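Local coordinates for coenzyme Q-binding protein COQ10 START domain-containing protein (Thermus thermophilus, PDB 2D4R) that is of unknown function but, as a putative member of the START domain superfamily, probably binds a lipid or similar hydrophobic ligand, at residues P2-A6 against T105-E109. Residues are numbered along the deposited sequence.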
loop_
_atom_site.group_PDB
_atom_site.type_symbol
_atom_site.label_atom_id
_atom_site.label_comp_id
_atom_site.label_asym_id
_atom_site.label_seq_id
_atom_site.Cartn_x
_atom_site.Cartn_y
_atom_site.Cartn_z
ATOM N N PRO A 2 4.060 -0.438 -15.860
ATOM C CA PRO A 2 5.243 0.016 -15.117
ATOM C C PRO A 2 5.181 -0.325 -13.626
ATOM O O PRO A 2 4.138 -0.715 -13.114
ATOM C CB PRO A 2 5.278 1.525 -15.374
ATOM C CG PRO A 2 3.881 1.884 -15.728
ATOM C CD PRO A 2 3.283 0.685 -16.410
ATOM N N GLU A 3 6.312 -0.182 -12.940
ATOM C CA GLU A 3 6.437 -0.611 -11.549
ATOM C C GLU A 3 7.145 0.429 -10.687
ATOM O O GLU A 3 7.977 1.187 -11.168
ATOM C CB GLU A 3 7.199 -1.935 -11.479
ATOM C CG GLU A 3 7.421 -2.464 -10.076
ATOM C CD GLU A 3 8.689 -3.302 -9.969
ATOM O OE1 GLU A 3 8.574 -4.543 -9.853
ATOM O OE2 GLU A 3 9.800 -2.721 -9.998
ATOM N N VAL A 4 6.792 0.457 -9.410
ATOM C CA VAL A 4 7.413 1.326 -8.416
ATOM C C VAL A 4 7.733 0.463 -7.194
ATOM O O VAL A 4 7.082 -0.545 -6.958
ATOM C CB VAL A 4 6.447 2.476 -8.015
ATOM C CG1 VAL A 4 6.871 3.089 -6.704
ATOM C CG2 VAL A 4 6.442 3.547 -9.087
ATOM N N ARG A 5 8.747 0.832 -6.431
ATOM C CA ARG A 5 9.001 0.139 -5.175
ATOM C C ARG A 5 9.602 1.075 -4.155
ATOM O O ARG A 5 10.485 1.873 -4.471
ATOM C CB ARG A 5 9.938 -1.037 -5.398
ATOM C CG ARG A 5 11.198 -0.670 -6.115
ATOM C CD ARG A 5 12.320 -0.513 -5.125
ATOM N NE ARG A 5 12.420 -1.673 -4.243
ATOM C CZ ARG A 5 13.338 -1.792 -3.290
ATOM N NH1 ARG A 5 13.375 -2.874 -2.520
ATOM N NH2 ARG A 5 14.219 -0.815 -3.114
ATOM N N ALA A 6 9.103 0.980 -2.930
ATOM C CA ALA A 6 9.609 1.779 -1.835
ATOM C C ALA A 6 10.152 0.824 -0.785
ATOM O O ALA A 6 9.706 -0.324 -0.689
ATOM C CB ALA A 6 8.495 2.627 -1.255
ATOM N N THR A 105 6.239 -3.208 -3.290
ATOM C CA THR A 105 6.406 -3.251 -4.732
ATOM C C THR A 105 5.036 -3.142 -5.389
ATOM O O THR A 105 4.110 -3.891 -5.041
ATOM C CB THR A 105 7.047 -4.588 -5.145
ATOM O OG1 THR A 105 8.157 -4.858 -4.286
ATOM C CG2 THR A 105 7.515 -4.547 -6.586
ATOM N N LEU A 106 4.916 -2.227 -6.349
ATOM C CA LEU A 106 3.631 -1.916 -6.974
ATOM C C LEU A 106 3.714 -1.840 -8.503
ATOM O O LEU A 106 4.363 -0.958 -9.065
ATOM C CB LEU A 106 3.101 -0.590 -6.422
ATOM C CG LEU A 106 1.820 -0.020 -7.033
ATOM C CD1 LEU A 106 0.677 -1.022 -6.950
ATOM C CD2 LEU A 106 1.467 1.254 -6.309
ATOM N N THR A 107 3.050 -2.776 -9.169
ATOM C CA THR A 107 2.872 -2.707 -10.611
ATOM C C THR A 107 1.497 -2.140 -10.893
ATOM O O THR A 107 0.495 -2.638 -10.391
ATOM C CB THR A 107 2.974 -4.106 -11.246
ATOM O OG1 THR A 107 4.297 -4.607 -11.059
ATOM C CG2 THR A 107 2.610 -4.066 -12.740
ATOM N N TYR A 108 1.443 -1.089 -11.689
ATOM C CA TYR A 108 0.177 -0.436 -11.987
ATOM C C TYR A 108 0.087 -0.132 -13.478
ATOM O O TYR A 108 1.108 0.014 -14.163
ATOM C CB TYR A 108 0.061 0.871 -11.204
ATOM C CG TYR A 108 1.064 1.906 -11.676
ATOM C CD1 TYR A 108 0.710 2.869 -12.627
ATOM C CD2 TYR A 108 2.386 1.873 -11.234
ATOM C CE1 TYR A 108 1.654 3.770 -13.132
ATOM C CE2 TYR A 108 3.338 2.768 -11.728
ATOM C CZ TYR A 108 2.964 3.709 -12.679
ATOM O OH TYR A 108 3.898 4.575 -13.174
ATOM N N GLU A 109 -1.140 -0.032 -13.973
ATOM C CA GLU A 109 -1.378 0.499 -15.303
ATOM C C GLU A 109 -2.604 1.383 -15.272
ATOM O O GLU A 109 -3.673 0.971 -14.830
ATOM C CB GLU A 109 -1.556 -0.630 -16.320
ATOM C CG GLU A 109 -0.242 -1.299 -16.729
ATOM C CD GLU A 109 -0.456 -2.558 -17.556
ATOM O OE1 GLU A 109 0.389 -3.480 -17.463
ATOM O OE2 GLU A 109 -1.469 -2.620 -18.297
#
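Three main-chain hydrogen bonds tie P2-A6 to T105-E109. V4 and L106 form a hydrogen-bonded antiparallel pair, with V4 N to L106 O and L106 N to V4 O both at 2.8 Å, and two residues further along, beyond the E3-T107 pair, Y108 N donates to P2 O at 3.1 Å. P2 suits this end position, since its ring nitrogen has no hydrogen to give in return while its carbonyl still accepts. On either side of the V4-L106 pair lie the non-hydrogen-bonded pairs E3-T107 and R5-T105, where CA-H···O contacts supplement the bonding, such as E3 CA to L106 O at 3.3 Å.

Side chains alternate between the two faces of the sheet. E3, R5, T105 and T107 share the more exposed one, where charged and hydroxyl-bearing side chains can meet solvent; the beta-branched threonines suit the extended backbone. The R5 guanidinium leads away to a salt bridge with E7. V4 and L106 point to the other face, buried against V131 of helix 120-144, where aliphatic side chains exclude water. The CA-to-CB bond of Y108 points sideways, but chi1 near +60° brings the ring nearer to 2-6: P2 CG sits over its face, 4.1 Å from the ring centroid in a CH-pi contact, and V4 CG2 approaches Y108 CE2 at 4.1 Å. Tyrosine adds a hydroxyl, weakly hydrogen-bonded to Q124. Helix 120-144 also reaches the backbone of the first strand, Q124 bonding E3 O and Q128 bonding R5 N.

The N-terminal strand is thus paired with the last strand, 100-109, forming one border of the curved antiparallel sheet that packs on the long C-terminal helix, the helix-grip fold of the START/Bet v 1-like superfamily.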